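Local coordinates for protein histidine acid phosphatase (PDB 4ARU) that belongs to branch 2 of the histidine phosphatase superfamily and folds as a single alpha/beta chain, with a mixed beta sheet packed among many helices, at residues S136-K139 / S140-H143; V171-F174 / P175-P178; K251-N254 / A255-L259; P264-A267 / K268-T272. One frame throughout, in Å; residues are numbered along the deposited sequence.

Interaction 1: S136-K139 / S140-H143; sequences SMDK and SQVH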
# COMPACT_ATOMS: atom_id res chain seq x y z
N SER A 136 -21.51 5.09 1.19
CA SER A 136 -21.77 3.73 0.75
C SER A 136 -21.67 3.65 -0.76
O SER A 136 -21.87 4.65 -1.43
CB SER A 136 -23.15 3.28 1.17
OG SER A 136 -23.23 1.88 0.94
N MET A 137 -21.39 2.47 -1.27
CA MET A 137 -21.34 2.24 -2.71
C MET A 137 -22.63 1.58 -3.16
O MET A 137 -23.35 0.98 -2.35
CB MET A 137 -20.17 1.34 -3.03
CG MET A 137 -18.82 2.03 -2.75
SD MET A 137 -17.45 1.07 -3.35
CE MET A 137 -17.41 -0.29 -2.22
N ASP A 138 -22.95 1.79 -4.42
CA ASP A 138 -24.13 1.18 -5.05
C ASP A 138 -23.66 -0.12 -5.69
O ASP A 138 -22.73 -0.12 -6.49
CB ASP A 138 -24.74 2.14 -6.07
CG ASP A 138 -25.85 1.50 -6.86
OD1 ASP A 138 -25.54 0.74 -7.80
OD2 ASP A 138 -27.04 1.76 -6.54
N LYS A 139 -24.29 -1.23 -5.30
CA LYS A 139 -23.86 -2.57 -5.69
C LYS A 139 -23.82 -2.73 -7.22
O LYS A 139 -22.87 -3.28 -7.76
CB LYS A 139 -24.80 -3.63 -5.11
CG LYS A 139 -24.85 -3.72 -3.59
CD LYS A 139 -25.69 -4.92 -3.16
CE LYS A 139 -25.08 -6.21 -3.74
NZ LYS A 139 -25.28 -7.48 -2.96
N SER A 140 -24.86 -2.25 -7.91
CA SER A 140 -24.84 -2.38 -9.37
C SER A 140 -23.66 -1.60 -9.98
O SER A 140 -23.01 -2.05 -10.95
CB SER A 140 -26.17 -1.96 -9.99
OG SER A 140 -26.35 -0.56 -9.89
N GLN A 141 -23.38 -0.43 -9.42
CA GLN A 141 -22.28 0.37 -9.91
C GLN A 141 -20.91 -0.29 -9.66
O GLN A 141 -20.01 -0.19 -10.46
CB GLN A 141 -22.36 1.81 -9.39
CG GLN A 141 -23.58 2.54 -9.90
CD GLN A 141 -23.58 4.00 -9.49
OE1 GLN A 141 -22.59 4.72 -9.65
NE2 GLN A 141 -24.70 4.45 -8.99
N VAL A 142 -20.75 -0.95 -8.51
CA VAL A 142 -19.54 -1.70 -8.25
C VAL A 142 -19.32 -2.76 -9.31
O VAL A 142 -18.24 -2.90 -9.86
CB VAL A 142 -19.54 -2.35 -6.83
CG1 VAL A 142 -18.30 -3.19 -6.65
CG2 VAL A 142 -19.68 -1.23 -5.77
N HIS A 143 -20.35 -3.56 -9.55
CA HIS A 143 -20.21 -4.66 -10.53
C HIS A 143 -19.79 -4.07 -11.91
O HIS A 143 -18.86 -4.57 -12.55
CB HIS A 143 -21.55 -5.38 -10.67
CG HIS A 143 -21.88 -6.33 -9.55
ND1 HIS A 143 -21.19 -7.51 -9.37
CD2 HIS A 143 -22.79 -6.27 -8.55
CE1 HIS A 143 -21.71 -8.17 -8.34
NE2 HIS A 143 -22.66 -7.43 -7.81
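Ser-140 meets the carboxylate of Asp-138, the residue that caps the N terminus of helix 139-150. In the Asp-138 conformer described here, one of two modelled, Ser-140 OG donates to Asp-138 OD1 over 2.6 Å, reaching the syn lone pair. A chi1 of 70°, which sets OG between its own backbone N and carbonyl carbon, turns the hydroxyl back to the cap. Gln-141 comes next. Its backbone N donates to the same oxygen, Asp-138 OD1, at 2.9 Å, but on the anti lone pair, so two donors grip one oxygen and fix the rotation of the carboxylate. The Gln-141 side chain crosses Asp-138 at about a right angle, with CG 3.4 Å from Asp-138 OD1. Val-142 then makes the first full helical bond, its N 2.9 Å from Asp-138 O. One of its methyls, CG2, lies 3.8 Å from Met-137 CB. This apolar pair, one residue before the N-cap against the fourth residue after it, is a hydrophobic staple, on a different side of the chain from the carboxylate cap. His-143 N continues the ladder to Lys-139 O in a nearly straight bond (170°), while His-143 CD2 comes obliquely within 3.1 Å of the same Lys-139 O. In the conformer described, again one of two, Lys-139 NZ bonds the backbone oxygens of Ile-201 and Asn-202. The helix start is wedged between two neighbours. Met-137, Gln-141 and Val-142 pack on Tyr-265 of helix 264-282, whose OH also bonds Asp-138 N, and Val-142 and His-143 lean on strand 198-201.

Interaction 2: V171-F174 / P175-P178; sequences VLDF and PKSP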
# COMPACT_ATOMS: atom_id res chain seq x y z
N VAL A 171 2.95 -24.86 -7.37
CA VAL A 171 3.59 -24.45 -6.11
C VAL A 171 2.85 -25.04 -4.90
O VAL A 171 3.48 -25.51 -3.94
CB VAL A 171 3.64 -22.91 -6.01
CG1 VAL A 171 3.96 -22.44 -4.60
CG2 VAL A 171 4.62 -22.36 -7.04
N LEU A 172 1.52 -25.04 -4.96
CA LEU A 172 0.69 -25.64 -3.94
C LEU A 172 0.68 -27.15 -3.97
O LEU A 172 0.32 -27.77 -2.97
CB LEU A 172 -0.78 -25.18 -4.12
CG LEU A 172 -1.00 -23.69 -3.91
CD1 LEU A 172 -2.40 -23.40 -4.35
CD2 LEU A 172 -0.78 -23.28 -2.46
N ASP A 173 1.04 -27.80 -5.09
CA ASP A 173 0.66 -29.21 -5.30
C ASP A 173 -0.83 -29.41 -5.14
O ASP A 173 -1.31 -30.40 -4.58
CB ASP A 173 1.48 -30.15 -4.41
CG ASP A 173 2.94 -30.19 -4.84
OD1 ASP A 173 3.17 -30.75 -5.92
OD2 ASP A 173 3.87 -29.69 -4.14
N PHE A 174 -1.58 -28.45 -5.71
CA PHE A 174 -3.04 -28.45 -5.63
C PHE A 174 -3.69 -29.78 -6.01
O PHE A 174 -4.63 -30.22 -5.35
CB PHE A 174 -3.61 -27.26 -6.44
CG PHE A 174 -5.13 -27.25 -6.53
CD1 PHE A 174 -5.92 -26.85 -5.45
CD2 PHE A 174 -5.77 -27.59 -7.71
CE1 PHE A 174 -7.30 -26.84 -5.56
CE2 PHE A 174 -7.15 -27.58 -7.81
CZ PHE A 174 -7.90 -27.19 -6.74
N PRO A 175 -3.23 -30.43 -7.09
CA PRO A 175 -3.93 -31.65 -7.50
C PRO A 175 -3.89 -32.77 -6.43
O PRO A 175 -4.76 -33.66 -6.45
CB PRO A 175 -3.18 -32.07 -8.77
CG PRO A 175 -2.61 -30.80 -9.32
CD PRO A 175 -2.25 -29.99 -8.12
N LYS A 176 -2.90 -32.70 -5.55
CA LYS A 176 -2.78 -33.67 -4.46
C LYS A 176 -3.39 -33.19 -3.15
O LYS A 176 -3.21 -33.86 -2.12
CB LYS A 176 -1.31 -33.99 -4.21
CG LYS A 176 -0.61 -34.64 -5.39
CD LYS A 176 0.88 -34.41 -5.20
CE LYS A 176 1.77 -35.20 -6.15
NZ LYS A 176 3.16 -34.64 -6.00
N SER A 177 -4.14 -32.10 -3.20
CA SER A 177 -4.62 -31.42 -2.00
C SER A 177 -5.93 -32.04 -1.52
O SER A 177 -6.66 -32.68 -2.29
CB SER A 177 -4.81 -29.96 -2.28
OG SER A 177 -5.96 -29.75 -3.09
N PRO A 178 -6.26 -31.83 -0.23
CA PRO A 178 -7.56 -32.28 0.24
C PRO A 178 -8.72 -31.67 -0.53
O PRO A 178 -9.74 -32.32 -0.75
CB PRO A 178 -7.58 -31.81 1.71
CG PRO A 178 -6.15 -31.80 2.09
CD PRO A 178 -5.43 -31.29 0.86
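The Phe-174 ring has Ser-177 OG obliquely beside it, 3.7 Å from Phe-174 CD1, and the backbone N of Pro-175 obliquely near its root. Phe-191 meets this ring edge-to-face, and Tyr-179 with planes about 40° apart, which places it in an aromatic cluster. Phe-174 CB also touches Pro-175 CD at 3.5 Å. The turn follows the end of helix 162-172, where Asp-173, with positive phi, is the C-prime residue of a Schellman motif. Lys-176 N bonds Asp-173 O at 3.0 Å, and the side chains of these two lie side by side, pointing the same way. Their salt bridge is long, 3.9 Å between Asp-173 OD1 and Lys-176 NZ; the other carboxylate oxygen, OD2, bonds His-37. Phe-174 O takes two hydrogen bonds from one residue. Ser-177 OG donates at 2.7 Å, in the carbonyl plane on a lone pair, and Ser-177 N at 2.9 Å from well above that plane. With chi1 at 73°, the hydroxyl swings back over the turn while it N-caps helix 178-182 through a weak bond from Cys-180 N. One serine thus helps close the turn and caps the next helix, whereas the pair of Asp-173 and Lys-176 is probably only a modest electrostatic addition.

Interaction 3: K251-N254 / A255-L259; sequences KLHN and AQFDL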
# COMPACT_ATOMS: atom_id res chain seq x y z
N LYS A 251 1.77 -11.33 -10.22
CA LYS A 251 0.90 -10.79 -11.26
C LYS A 251 -0.56 -10.95 -10.86
O LYS A 251 -1.40 -10.05 -11.02
CB LYS A 251 1.16 -11.50 -12.59
CG LYS A 251 0.30 -10.98 -13.71
CD LYS A 251 0.77 -11.40 -15.10
CE LYS A 251 1.00 -12.86 -15.20
NZ LYS A 251 1.25 -13.20 -16.63
N LEU A 252 -0.89 -12.06 -10.23
CA LEU A 252 -2.25 -12.32 -9.79
C LEU A 252 -2.65 -11.38 -8.67
O LEU A 252 -3.77 -10.88 -8.62
CB LEU A 252 -2.39 -13.77 -9.31
CG LEU A 252 -2.17 -14.82 -10.41
CD1 LEU A 252 -1.79 -16.18 -9.82
CD2 LEU A 252 -3.41 -14.96 -11.26
N HIS A 253 -1.73 -11.13 -7.75
CA HIS A 253 -2.00 -10.22 -6.66
C HIS A 253 -2.17 -8.81 -7.19
O HIS A 253 -3.10 -8.12 -6.78
CB HIS A 253 -0.83 -10.33 -5.69
CG HIS A 253 -0.88 -9.35 -4.57
ND1 HIS A 253 -1.67 -9.53 -3.45
CD2 HIS A 253 -0.21 -8.19 -4.36
CE1 HIS A 253 -1.52 -8.52 -2.62
NE2 HIS A 253 -0.63 -7.70 -3.14
N ASN A 254 -1.29 -8.36 -8.08
CA ASN A 254 -1.40 -7.00 -8.58
C ASN A 254 -2.67 -6.81 -9.40
O ASN A 254 -3.28 -5.75 -9.37
CB ASN A 254 -0.17 -6.62 -9.37
CG ASN A 254 1.06 -6.55 -8.50
OD1 ASN A 254 1.00 -6.14 -7.32
ND2 ASN A 254 2.20 -6.93 -9.06
N ALA A 255 -3.13 -7.87 -10.05
CA ALA A 255 -4.36 -7.79 -10.82
C ALA A 255 -5.56 -7.67 -9.89
O ALA A 255 -6.47 -6.88 -10.13
CB ALA A 255 -4.49 -8.99 -11.73
N GLN A 256 -5.59 -8.46 -8.83
CA GLN A 256 -6.66 -8.36 -7.85
C GLN A 256 -6.74 -6.95 -7.29
O GLN A 256 -7.81 -6.38 -7.15
CB GLN A 256 -6.47 -9.41 -6.78
CG GLN A 256 -7.60 -9.49 -5.79
CD GLN A 256 -7.22 -8.90 -4.52
OE1 GLN A 256 -6.10 -9.09 -4.01
NE2 GLN A 256 -8.14 -8.14 -3.95
N PHE A 257 -5.59 -6.35 -7.00
CA PHE A 257 -5.54 -4.99 -6.49
C PHE A 257 -5.98 -3.97 -7.50
O PHE A 257 -6.67 -3.02 -7.13
CB PHE A 257 -4.15 -4.69 -5.88
CG PHE A 257 -4.09 -5.03 -4.42
CD1 PHE A 257 -4.12 -6.39 -4.00
CD2 PHE A 257 -4.08 -4.05 -3.47
CE1 PHE A 257 -4.15 -6.71 -2.69
CE2 PHE A 257 -4.12 -4.38 -2.15
CZ PHE A 257 -4.15 -5.71 -1.75
N ASP A 258 -5.63 -4.15 -8.76
CA ASP A 258 -6.10 -3.23 -9.79
C ASP A 258 -7.62 -3.22 -9.82
O ASP A 258 -8.27 -2.16 -9.88
CB ASP A 258 -5.56 -3.66 -11.15
CG ASP A 258 -5.91 -2.68 -12.24
OD1 ASP A 258 -5.61 -1.46 -12.11
OD2 ASP A 258 -6.55 -3.07 -13.23
N LEU A 259 -8.22 -4.40 -9.74
CA LEU A 259 -9.64 -4.52 -9.86
C LEU A 259 -10.42 -4.09 -8.62
O LEU A 259 -11.46 -3.43 -8.71
CB LEU A 259 -10.02 -5.98 -10.21
CG LEU A 259 -9.50 -6.47 -11.56
CD1 LEU A 259 -9.97 -7.92 -11.78
CD2 LEU A 259 -9.83 -5.58 -12.74
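His-253 and Phe-257, one helical turn apart on helix 243-262, form the aromatic part of this contact. Their rings are oblique, centroids 4.6 Å apart and planes at 41°. Phe-257 CD1 sits over one face of the imidazole, offset toward its rim, and the tightest approach is 3.2 Å between His-253 CE1 and Phe-257 CE1. With CG opposite the backbone N (chi1 174°), the His-253 ring projects from the helix and its CE1 corner reaches Phe-257, although CB points away from it. The backbone bonds are regular: Ala-255 N to Lys-251 O and Asp-258 N to Asn-254 O, both 2.9 Å, flank Gln-256 N to Leu-252 O and Phe-257 N to His-253 O. The polar side chains find their partners elsewhere in the fold. His-253 ND1 and Gln-256 OE1 both bond Ser-218 OG, which fixes the turn of the imidazole from another helix. Asn-254 is held through both ends of its amide, by Asn-329 N and Pro-327 O, and Asp-258 pairs with Arg-262. Leu-252 packs on helices 162-172 and 213-229, Phe-257 packs on helix 307-317, and Asp-258 reaches helix 139-150 through Gln-149.

Interaction 4: P264-A267 / K268-T272; sequences PYIA and KHNGT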
# COMPACT_ATOMS: atom_id res chain seq x y z
N PRO A 264 -11.64 3.19 -10.34
CA PRO A 264 -11.91 4.53 -9.79
C PRO A 264 -13.16 4.63 -8.89
O PRO A 264 -13.10 5.26 -7.85
CB PRO A 264 -11.99 5.41 -11.02
CG PRO A 264 -10.95 4.77 -11.91
CD PRO A 264 -11.18 3.29 -11.75
N TYR A 265 -14.25 3.99 -9.27
CA TYR A 265 -15.47 4.08 -8.43
C TYR A 265 -15.21 3.59 -7.02
O TYR A 265 -15.64 4.18 -6.03
CB TYR A 265 -16.60 3.29 -9.09
CG TYR A 265 -17.91 3.38 -8.36
CD1 TYR A 265 -18.71 4.50 -8.45
CD2 TYR A 265 -18.34 2.36 -7.55
CE1 TYR A 265 -19.91 4.57 -7.77
CE2 TYR A 265 -19.53 2.42 -6.87
CZ TYR A 265 -20.30 3.54 -6.98
OH TYR A 265 -21.48 3.61 -6.27
N ILE A 266 -14.51 2.49 -6.90
CA ILE A 266 -14.21 1.94 -5.59
C ILE A 266 -13.16 2.84 -4.92
O ILE A 266 -13.28 3.17 -3.72
CB ILE A 266 -13.66 0.50 -5.71
CG1 ILE A 266 -14.74 -0.42 -6.27
CG2 ILE A 266 -13.15 0.01 -4.38
CD1 ILE A 266 -14.31 -1.85 -6.47
N ALA A 267 -12.10 3.17 -5.65
CA ALA A 267 -10.98 3.90 -5.10
C ALA A 267 -11.46 5.26 -4.51
O ALA A 267 -11.01 5.62 -3.44
CB ALA A 267 -9.99 4.18 -6.20
N LYS A 268 -12.39 5.95 -5.16
CA LYS A 268 -12.79 7.25 -4.62
C LYS A 268 -13.66 7.11 -3.39
O LYS A 268 -13.66 8.02 -2.56
CB LYS A 268 -13.46 8.12 -5.67
CG LYS A 268 -14.85 7.67 -6.03
CD LYS A 268 -15.36 8.36 -7.26
CE LYS A 268 -16.82 8.11 -7.46
NZ LYS A 268 -17.43 8.92 -8.56
N HIS A 269 -14.40 6.01 -3.25
CA HIS A 269 -15.23 5.82 -2.06
C HIS A 269 -14.35 5.47 -0.88
O HIS A 269 -14.70 5.83 0.25
CB HIS A 269 -16.33 4.78 -2.28
CG HIS A 269 -17.50 5.29 -3.02
ND1 HIS A 269 -17.55 5.38 -4.40
CD2 HIS A 269 -18.69 5.77 -2.58
CE1 HIS A 269 -18.69 5.92 -4.77
NE2 HIS A 269 -19.42 6.12 -3.69
N ASN A 270 -13.26 4.74 -1.09
CA ASN A 270 -12.40 4.31 0.01
C ASN A 270 -11.26 5.27 0.27
O ASN A 270 -10.71 5.27 1.38
CB ASN A 270 -11.88 2.91 -0.26
CG ASN A 270 -12.97 1.84 -0.19
OD1 ASN A 270 -13.44 1.52 0.88
ND2 ASN A 270 -13.37 1.31 -1.34
N GLY A 271 -10.94 6.10 -0.73
CA GLY A 271 -9.75 6.93 -0.72
C GLY A 271 -9.93 8.41 -0.55
O GLY A 271 -8.94 9.13 -0.44
N THR A 272 -11.15 8.89 -0.59
CA THR A 272 -11.41 10.34 -0.53
C THR A 272 -10.81 10.97 0.73
O THR A 272 -10.09 11.97 0.62
CB THR A 272 -12.89 10.68 -0.80
OG1 THR A 272 -13.10 10.56 -2.21
CG2 THR A 272 -13.19 12.05 -0.43
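Tyr-265 presents a ring face to His-269, whose imidazole comes in edge first: an edge-to-face pair, tilted well away from perpendicular, with planes at 53° and centroids 4.6 Å apart. The His-269 atom over that face is CE1, 3.5 Å from Tyr-265 CE1 and offset toward the rim. With CG anti to the backbone N (chi1 -177°), the Tyr-265 ring stands out from the helix. His-269 ND1 donates to Tyr-265 O at 2.8 Å, almost straight and close to the ring plane, so a single residue offers the histidine both an aromatic face and a carbonyl. Lys-268 crosses the tyrosine obliquely, its CE 4.2 Å from Tyr-265 CD1. On another side of the helix Ile-266 and Asn-270 run side by side, and Asn-270 ND2 comes 3.3 Å from Ile-266 CG2. That amide nitrogen also donates to Ile-266 O at 3.0 Å from above the carbonyl plane, while Asn-270 N reaches the same oxygen nearly head-on. Thr-272 OG1 donates to Lys-268 O at 2.6 Å and accepts from Glu-407 N. These first turns of helix 264-282 pack between helix 139-150 (Ile-266 on Val-146) and helix 307-317 (Ala-267 on Met-316). Side chains have therefore taken up helix carbonyls: Tyr-265 O serves the imidazole, while His-269 N makes a weak bond to Ile-266 O. Because a carbonyl can only accept, the short bond implies that ND1 is probably protonated.

All four contacts are local and follow in series along the chain; none nests in or crosses another, and each closes a single helical turn, cap or tight turn. Interaction 1 opens helix 139-150, just after Cys-135, which is disulfide-bonded to Cys-410. Interaction 2 links the end of helix 162-172 to helix 178-182, with its centre about 35 Å from that of interaction 1. Interaction 3 lies within helix 243-262, and interaction 4 begins the next helix, 264-282. The last touches two others: Ile-266 packs near Leu-259, while Tyr-265 and His-269 meet Met-137, Asp-138 and Gln-141, joining helix 264-282 to helix 139-150.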